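Long-range contacts in endoglucanase FnCel5A (Fervidobacterium nodosum, PDB 3NCO), which probably hydrolyses internal beta-1,4-glucosidic bonds of cellulose, as a TIM-barrel endoglucanase of glycosyl hydrolase family 5: residues I24-A29 with W38-E43; V58-R63 with V98-H103. All coordinates share one frame; numbering follows the deposited sequence.

Contact 1: I24-A29 with W38-E43; sequences INMGNA and WGVYIE
Ala29 and Val40 bring the two backbones closest, their CA atoms 5.1 Å apart, where the chain leaving strand 22-25 passes the irregular loop 38-43. No direct hydrogen bond joins the segments. A water bridges them instead: it donates to Asn28 O at 2.7 Å and to Val40 O, and accepts from Trp38 N, so it ties both backbones together.

Val40 is wedged against the turn. Its CB sits 3.3 Å from Asn28 O, and its two methyls divide the work. CG1, anti to the backbone N (chi1 -174°), lies beside Gly27 O and 4.0 Å from CE of the selenomethionine Met26; CG2 packs on Asn28 CB at 3.6 Å. An alanine here would probably open a gap beside the end of Met26 and leave Asn28 CB without its methyl partner. Further along, Ile42 lays CG1 and CD1 on the methyl of Ala29, with CG1 to Ala29 CB at 3.6 Å. At the other end Trp38 meets Asn28 edge-on, CE3 4.0 Å from Asn28 CA, which lies near the plane of the indole.

Glu31 accepts from the backbone N of both Asn28 and Ala29, and Glu35 from that of Ile42. Met26 also touches Tyr46 and Ile50 of helix 44-53, and Ile42 touches Phe47, so both the chain leaving strand 22-25 and the loop before the helix pack on that helix.

Contact 2: V58-R63 with V98-H103; sequences VRIPIR and VIINCH
Pro61 lies over one face of the His103 imidazole: its CB is 3.7 Å from the ring centroid and 24° off the ring normal, a CH-pi contact displaced toward the CD2 rim. Arg59 NH1 lies at the edge of the imidazole, near its plane, too far to touch it. Asn101 stands over one face of the Arg59 guanidinium, the two planes almost perpendicular at 88°. Its ND2 and Arg59 NH2, both donors, do not bond; the guanidinium is held by salt bridges to Glu140 and Glu260 and by Asn25. The other end of the amide does bond: Asn101 OD1 accepts from Ile62 N at 3.0 Å, which would help to set the amide's rotation. Asn101 CG sits between the backbone N and the carbonyl carbon (chi1 78°), a torsion that turns the amide toward Pro61 and Ile62, just past strand 57-60.

Behind this polar end, the strands run parallel. Ile99 N donates to Val58 O at 2.9 Å and Ile60 N to Ile99 O at 2.8 Å, while Asn101 N to Ile60 O is weak. Beyond the strands His103 N reaches Ile62 O, well above its carbonyl plane. On the face opposite Arg59, which Ile60, Val98 and Ile100 share, Ile60 CD1 touches Val98 CG1 at 3.7 Å. Ile62, past the strand, brings CD1 to Ile100 CB at 3.8 Å, and helices 78-93 and 112-130 cover this layer.

Two neighbouring parallel strands joined through helix 78-93 form a beta-alpha-beta crossover of the TIM barrel. The polar cluster at their C-terminal ends lies where barrel enzymes such as family 5 glycosidases place the active site.

Both contacts are mainly buried, but contact 2 lies deeper, its centre about 7 Å from the centre of the chain, against about 13 Å for the centre of contact 1, whose Trp38 end is exposed. They meet on one sheet, since strands 22-25 and 57-60 are neighbours in the barrel: Ile24 O lies 2.9 Å from Arg59 N and Met26 N 2.8 Å from Arg59 O, both probable hydrogen bonds. Trp38 also packs against Arg63. Contact 2 pairs two barrel strands through direct backbone bonds and adds a buried arginine, Arg59, whose acidic partners Glu140 and Glu260 come from other strands of the barrel; contact 1 holds two loop pieces together just beyond strand 22-25 with apolar side chains and a bridging water.

Contact 1: I24-A29 with W38-E43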
ATOM      1  N   ILE A  24      -0.692   6.955   5.424  1.00 15.07           N
ATOM      2  CA  ILE A  24      -0.366   7.581   4.126  1.00 15.79           C
ATOM      3  C   ILE A  24       0.797   6.848   3.458  1.00 16.35           C
ATOM      4  O   ILE A  24       1.631   6.247   4.127  1.00 17.49           O
ATOM      5  CB  ILE A  24      -0.094   9.078   4.341  1.00 16.49           C
ATOM      6  CG1 ILE A  24      -0.146   9.963   3.034  1.00 17.75           C
ATOM      7  CG2 ILE A  24       1.209   9.261   5.169  1.00 15.19           C
ATOM      8  CD1 ILE A  24      -0.090  11.378   3.357  1.00 21.17           C
ATOM      9  N   ASN A  25       0.813   6.865   2.118  1.00 14.82           N
ATOM     10  CA  ASN A  25       1.878   6.256   1.353  1.00 16.81           C
ATOM     11  C   ASN A  25       2.964   7.276   1.112  1.00 18.40           C
ATOM     12  O   ASN A  25       2.672   8.401   0.676  1.00 18.32           O
ATOM     13  CB  ASN A  25       1.339   5.842  -0.014  1.00 16.57           C
ATOM     14  CG  ASN A  25       0.541   4.549   0.036  1.00 17.88           C
ATOM     15  OD1 ASN A  25       1.122   3.482  -0.097  1.00 12.49           O
ATOM     16  ND2 ASN A  25      -0.753   4.618   0.284  1.00 13.27           N
HETATM   17  N   MSE A  26       4.194   6.812   1.340  1.00 19.24           N
HETATM   18  CA  MSE A  26       5.378   7.653   1.103  1.00 19.11           C
HETATM   19  C   MSE A  26       5.967   7.129  -0.193  1.00 21.94           C
HETATM   20  O   MSE A  26       6.948   6.360  -0.210  1.00 22.55           O
HETATM   21  CB  MSE A  26       6.259   7.648   2.366  1.00 22.00           C
HETATM   22  CG  MSE A  26       5.881   8.961   3.282  1.00 15.89           C
HETATM   23 SE   MSE A  26       7.291  10.252   2.170  1.00 33.96          SE
HETATM   24  CE  MSE A  26       7.173  10.217   0.285  1.00 31.16           C
ATOM     25  N   GLY A  27       5.278   7.527  -1.254  1.00 21.70           N
ATOM     26  CA  GLY A  27       5.480   7.061  -2.629  1.00 21.82           C
ATOM     27  C   GLY A  27       6.275   7.962  -3.572  1.00 20.68           C
ATOM     28  O   GLY A  27       6.542   9.151  -3.274  1.00 22.81           O
ATOM     29  N   ASN A  28       6.572   7.368  -4.735  1.00 20.04           N
ATOM     30  CA  ASN A  28       7.395   7.979  -5.774  1.00 19.92           C
ATOM     31  C   ASN A  28       8.837   8.162  -5.352  1.00 19.02           C
ATOM     32  O   ASN A  28       9.533   8.987  -5.951  1.00 17.33           O
ATOM     33  CB  ASN A  28       6.806   9.347  -6.197  1.00 20.33           C
ATOM     34  CG  ASN A  28       5.697   9.223  -7.237  1.00 24.70           C
ATOM     35  OD1 ASN A  28       4.732   8.516  -7.043  1.00 25.78           O
ATOM     36  ND2 ASN A  28       5.822   9.969  -8.320  1.00 30.53           N
ATOM     37  N   ALA A  29       9.266   7.409  -4.323  1.00 17.86           N
ATOM     38  CA  ALA A  29      10.591   7.549  -3.759  1.00 16.74           C
ATOM     39  C   ALA A  29      11.377   6.225  -3.881  1.00 16.81           C
ATOM     40  O   ALA A  29      12.101   6.030  -4.868  1.00 17.30           O
ATOM     41  CB  ALA A  29      10.540   8.029  -2.281  1.00 16.42           C
ATOM     42  N   TRP A  38      12.424  10.163  -9.595  1.00 19.03           N
ATOM     43  CA  TRP A  38      11.090  10.580  -9.945  1.00 20.04           C
ATOM     44  C   TRP A  38      10.746  11.883  -9.252  1.00 21.86           C
ATOM     45  O   TRP A  38       9.604  12.336  -9.332  1.00 25.90           O
ATOM     46  CB  TRP A  38      10.069   9.480  -9.583  1.00 20.34           C
ATOM     47  CG  TRP A  38      10.172   8.222 -10.453  1.00 19.34           C
ATOM     48  CD1 TRP A  38      10.916   8.052 -11.607  1.00 22.66           C
ATOM     49  CD2 TRP A  38       9.422   7.017 -10.293  1.00 20.59           C
ATOM     50  NE1 TRP A  38      10.694   6.790 -12.156  1.00 22.08           N
ATOM     51  CE2 TRP A  38       9.776   6.143 -11.367  1.00 22.53           C
ATOM     52  CE3 TRP A  38       8.485   6.577  -9.349  1.00 22.29           C
ATOM     53  CZ2 TRP A  38       9.230   4.855 -11.504  1.00 22.06           C
ATOM     54  CZ3 TRP A  38       7.921   5.305  -9.517  1.00 22.99           C
ATOM     55  CH2 TRP A  38       8.315   4.459 -10.572  1.00 22.15           C
ATOM     56  N   GLY A  39      11.727  12.506  -8.609  1.00 21.63           N
ATOM     57  CA  GLY A  39      11.521  13.826  -8.020  1.00 21.86           C
ATOM     58  C   GLY A  39      11.146  13.821  -6.542  1.00 20.61           C
ATOM     59  O   GLY A  39      10.851  14.883  -5.978  1.00 20.58           O
ATOM     60  N   VAL A  40      11.140  12.646  -5.934  1.00 19.25           N
ATOM     61  CA  VAL A  40      10.847  12.548  -4.503  1.00 18.02           C
ATOM     62  C   VAL A  40      11.980  11.858  -3.783  1.00 18.79           C
ATOM     63  O   VAL A  40      12.497  10.823  -4.233  1.00 19.33           O
ATOM     64  CB  VAL A  40       9.563  11.786  -4.248  1.00 17.73           C
ATOM     65  CG1 VAL A  40       9.219  11.831  -2.756  1.00 18.81           C
ATOM     66  CG2 VAL A  40       8.413  12.395  -5.050  1.00 18.25           C
ATOM     67  N   TYR A  41      12.394  12.430  -2.649  1.00 17.81           N
ATOM     68  CA  TYR A  41      13.481  11.814  -1.897  1.00 18.53           C
ATOM     69  C   TYR A  41      13.043  11.958  -0.457  1.00 17.79           C
ATOM     70  O   TYR A  41      12.706  13.082  -0.033  1.00 18.57           O
ATOM     71  CB  TYR A  41      14.818  12.544  -2.128  1.00 19.60           C
ATOM     72  CG  TYR A  41      15.926  11.908  -1.316  1.00 18.38           C
ATOM     73  CD1 TYR A  41      16.510  10.741  -1.762  1.00 19.79           C
ATOM     74  CD2 TYR A  41      16.348  12.465  -0.086  1.00 21.67           C
ATOM     75  CE1 TYR A  41      17.516  10.094  -1.020  1.00 21.88           C
ATOM     76  CE2 TYR A  41      17.330  11.810   0.689  1.00 20.09           C
ATOM     77  CZ  TYR A  41      17.893  10.631   0.200  1.00 20.30           C
ATOM     78  OH  TYR A  41      18.889   9.980   0.913  1.00 27.31           O
ATOM     79  N   ILE A  42      13.041  10.856   0.292  1.00 16.14           N
ATOM     80  CA  ILE A  42      12.484  10.885   1.660  1.00 16.58           C
ATOM     81  C   ILE A  42      13.398  11.617   2.652  1.00 18.48           C
ATOM     82  O   ILE A  42      14.512  11.197   2.924  1.00 20.30           O
ATOM     83  CB  ILE A  42      12.122   9.461   2.164  1.00 16.99           C
ATOM     84  CG1 ILE A  42      11.165   8.774   1.149  1.00 16.23           C
ATOM     85  CG2 ILE A  42      11.518   9.554   3.612  1.00 17.56           C
ATOM     86  CD1 ILE A  42      10.913   7.332   1.386  1.00 17.03           C
ATOM     87  N   GLU A  43      12.888  12.719   3.164  1.00 18.91           N
ATOM     88  CA  GLU A  43      13.571  13.500   4.188  1.00 20.24           C
ATOM     89  C   GLU A  43      13.154  12.980   5.540  1.00 18.90           C
ATOM     90  O   GLU A  43      12.000  12.613   5.746  1.00 20.31           O
ATOM     91  CB  GLU A  43      13.231  15.028   4.039  1.00 19.43           C
ATOM     92  CG  GLU A  43      13.670  15.612   2.648  1.00 22.95           C
ATOM     93  CD  GLU A  43      13.288  17.138   2.383  1.00 26.86           C
ATOM     94  OE1 GLU A  43      13.052  17.895   3.396  1.00 36.04           O
ATOM     95  OE2 GLU A  43      13.269  17.621   1.162  1.00 28.89           O
TER
HETATM   96  O   HOH W   1      12.073   9.605  -6.673  1.00 19.11           O

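Contact 2: V58-R63 with V98-H103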
ATOM      1  N   VAL A  58       2.596   4.779   8.074  1.00 16.46           N
ATOM      2  CA  VAL A  58       3.108   5.113   6.754  1.00 17.26           C
ATOM      3  C   VAL A  58       3.395   3.832   6.007  1.00 16.58           C
ATOM      4  O   VAL A  58       3.926   2.874   6.566  1.00 17.01           O
ATOM      5  CB  VAL A  58       4.444   5.970   6.883  1.00 17.06           C
ATOM      6  CG1 VAL A  58       5.517   5.309   7.726  1.00 17.24           C
ATOM      7  CG2 VAL A  58       4.921   6.504   5.566  1.00 21.65           C
ATOM      8  N   ARG A  59       3.023   3.825   4.722  1.00 16.62           N
ATOM      9  CA  ARG A  59       3.294   2.682   3.882  1.00 16.05           C
ATOM     10  C   ARG A  59       4.416   3.106   2.911  1.00 15.36           C
ATOM     11  O   ARG A  59       4.280   4.134   2.272  1.00 18.65           O
ATOM     12  CB  ARG A  59       2.023   2.301   3.072  1.00 15.33           C
ATOM     13  CG  ARG A  59       2.334   1.225   2.036  1.00 15.28           C
ATOM     14  CD  ARG A  59       1.022   0.612   1.517  1.00 17.07           C
ATOM     15  NE  ARG A  59       1.168  -0.468   0.535  1.00 15.91           N
ATOM     16  CZ  ARG A  59       1.113  -0.320  -0.789  1.00 15.68           C
ATOM     17  NH1 ARG A  59       1.000   0.888  -1.349  1.00 14.64           N
ATOM     18  NH2 ARG A  59       1.179  -1.436  -1.552  1.00 14.87           N
ATOM     19  N   ILE A  60       5.490   2.308   2.841  1.00 14.87           N
ATOM     20  CA  ILE A  60       6.718   2.676   2.087  1.00 14.30           C
ATOM     21  C   ILE A  60       6.928   1.664   0.915  1.00 14.97           C
ATOM     22  O   ILE A  60       7.445   0.574   1.115  1.00 15.79           O
ATOM     23  CB  ILE A  60       7.990   2.667   3.017  1.00 13.88           C
ATOM     24  CG1 ILE A  60       7.746   3.497   4.300  1.00 14.21           C
ATOM     25  CG2 ILE A  60       9.211   3.224   2.302  1.00 16.52           C
ATOM     26  CD1 ILE A  60       8.983   3.469   5.283  1.00 17.42           C
ATOM     27  N   PRO A  61       6.565   2.061  -0.315  1.00 15.01           N
ATOM     28  CA  PRO A  61       6.854   1.334  -1.546  1.00 15.02           C
ATOM     29  C   PRO A  61       8.393   1.225  -1.736  1.00 15.30           C
ATOM     30  O   PRO A  61       9.103   2.220  -1.578  1.00 15.29           O
ATOM     31  CB  PRO A  61       6.177   2.208  -2.613  1.00 14.09           C
ATOM     32  CG  PRO A  61       4.980   2.968  -1.826  1.00 13.37           C
ATOM     33  CD  PRO A  61       5.702   3.263  -0.514  1.00 14.87           C
ATOM     34  N   ILE A  62       8.875   0.004  -2.006  1.00 15.59           N
ATOM     35  CA  ILE A  62      10.321  -0.240  -2.186  1.00 16.24           C
ATOM     36  C   ILE A  62      10.635  -1.174  -3.368  1.00 17.17           C
ATOM     37  O   ILE A  62      10.156  -2.294  -3.399  1.00 16.49           O
ATOM     38  CB  ILE A  62      10.942  -0.843  -0.873  1.00 16.23           C
ATOM     39  CG1 ILE A  62      10.572   0.017   0.344  1.00 19.14           C
ATOM     40  CG2 ILE A  62      12.449  -1.087  -1.019  1.00 16.83           C
ATOM     41  CD1 ILE A  62      10.964  -0.617   1.718  1.00 18.14           C
ATOM     42  N   ARG A  63      11.459  -0.717  -4.321  1.00 16.09           N
ATOM     43  CA  ARG A  63      11.770  -1.530  -5.504  1.00 16.45           C
ATOM     44  C   ARG A  63      13.085  -2.287  -5.176  1.00 16.43           C
ATOM     45  O   ARG A  63      14.159  -1.997  -5.698  1.00 15.77           O
ATOM     46  CB  ARG A  63      11.889  -0.684  -6.763  1.00 16.35           C
ATOM     47  CG  ARG A  63      12.117  -1.549  -8.021  1.00 16.93           C
ATOM     48  CD  ARG A  63      12.597  -0.728  -9.157  1.00 20.43           C
ATOM     49  NE  ARG A  63      11.642   0.328  -9.489  1.00 18.01           N
ATOM     50  CZ  ARG A  63      11.473   0.781 -10.742  1.00 20.86           C
ATOM     51  NH1 ARG A  63      12.167   0.239 -11.760  1.00 23.24           N
ATOM     52  NH2 ARG A  63      10.603   1.755 -10.974  1.00 20.27           N
ATOM     53  N   VAL A  98       4.676   1.196  10.556  1.00 17.11           N
ATOM     54  CA  VAL A  98       5.359   1.300   9.274  1.00 16.70           C
ATOM     55  C   VAL A  98       5.099   0.011   8.506  1.00 16.28           C
ATOM     56  O   VAL A  98       5.260  -1.087   9.094  1.00 17.15           O
ATOM     57  CB  VAL A  98       6.880   1.483   9.468  1.00 16.84           C
ATOM     58  CG1 VAL A  98       7.559   1.588   8.113  1.00 14.96           C
ATOM     59  CG2 VAL A  98       7.137   2.714  10.387  1.00 18.13           C
ATOM     60  N   ILE A  99       4.709   0.158   7.221  1.00 15.39           N
ATOM     61  CA  ILE A  99       4.484  -0.994   6.343  1.00 15.72           C
ATOM     62  C   ILE A  99       5.563  -0.885   5.264  1.00 16.28           C
ATOM     63  O   ILE A  99       5.647   0.141   4.594  1.00 16.99           O
ATOM     64  CB  ILE A  99       3.076  -0.936   5.702  1.00 14.78           C
ATOM     65  CG1 ILE A  99       1.913  -1.137   6.713  1.00 14.70           C
ATOM     66  CG2 ILE A  99       2.931  -2.055   4.661  1.00 12.80           C
ATOM     67  CD1 ILE A  99       0.599  -0.579   6.250  1.00 18.14           C
ATOM     68  N   ILE A 100       6.426  -1.912   5.142  1.00 13.83           N
ATOM     69  CA  ILE A 100       7.408  -1.910   4.038  1.00 13.85           C
ATOM     70  C   ILE A 100       7.013  -3.060   3.082  1.00 12.47           C
ATOM     71  O   ILE A 100       6.679  -4.164   3.563  1.00 12.18           O
ATOM     72  CB  ILE A 100       8.897  -2.047   4.546  1.00 13.98           C
ATOM     73  CG1 ILE A 100       9.147  -3.430   5.230  1.00 13.87           C
ATOM     74  CG2 ILE A 100       9.398  -0.782   5.404  1.00 16.60           C
ATOM     75  CD1 ILE A 100      10.655  -3.585   5.672  1.00 14.70           C
ATOM     76  N   ASN A 101       7.093  -2.808   1.772  1.00 13.70           N
ATOM     77  CA  ASN A 101       6.524  -3.745   0.780  1.00 12.35           C
ATOM     78  C   ASN A 101       7.686  -4.059  -0.211  1.00 13.97           C
ATOM     79  O   ASN A 101       8.804  -3.564  -0.087  1.00 13.15           O
ATOM     80  CB  ASN A 101       5.210  -3.203   0.079  1.00 14.44           C
ATOM     81  CG  ASN A 101       5.466  -2.159  -1.033  1.00 13.13           C
ATOM     82  OD1 ASN A 101       6.633  -1.832  -1.351  1.00 17.54           O
ATOM     83  ND2 ASN A 101       4.367  -1.598  -1.615  1.00 15.06           N
ATOM     84  N   CYS A 102       7.392  -4.877  -1.234  1.00 13.14           N
ATOM     85  CA  CYS A 102       8.158  -4.821  -2.461  1.00 13.77           C
ATOM     86  C   CYS A 102       7.201  -4.352  -3.566  1.00 14.52           C
ATOM     87  O   CYS A 102       6.038  -4.758  -3.604  1.00 15.23           O
ATOM     88  CB  CYS A 102       8.680  -6.219  -2.753  1.00 14.76           C
ATOM     89  SG  CYS A 102       9.810  -6.350  -4.203  1.00 15.74           S
ATOM     90  N   HIS A 103       7.708  -3.519  -4.468  1.00 15.29           N
ATOM     91  CA  HIS A 103       6.885  -2.702  -5.363  1.00 15.47           C
ATOM     92  C   HIS A 103       7.637  -2.587  -6.698  1.00 16.57           C
ATOM     93  O   HIS A 103       8.892  -2.590  -6.764  1.00 17.70           O
ATOM     94  CB  HIS A 103       6.752  -1.328  -4.734  1.00 16.91           C
ATOM     95  CG  HIS A 103       5.484  -0.573  -5.011  1.00 12.97           C
ATOM     96  ND1 HIS A 103       5.210   0.128  -6.169  1.00 17.48           N
ATOM     97  CD2 HIS A 103       4.470  -0.298  -4.173  1.00 11.50           C
ATOM     98  CE1 HIS A 103       4.083   0.819  -6.018  1.00 11.27           C
ATOM     99  NE2 HIS A 103       3.601   0.546  -4.827  1.00 18.89           N
TER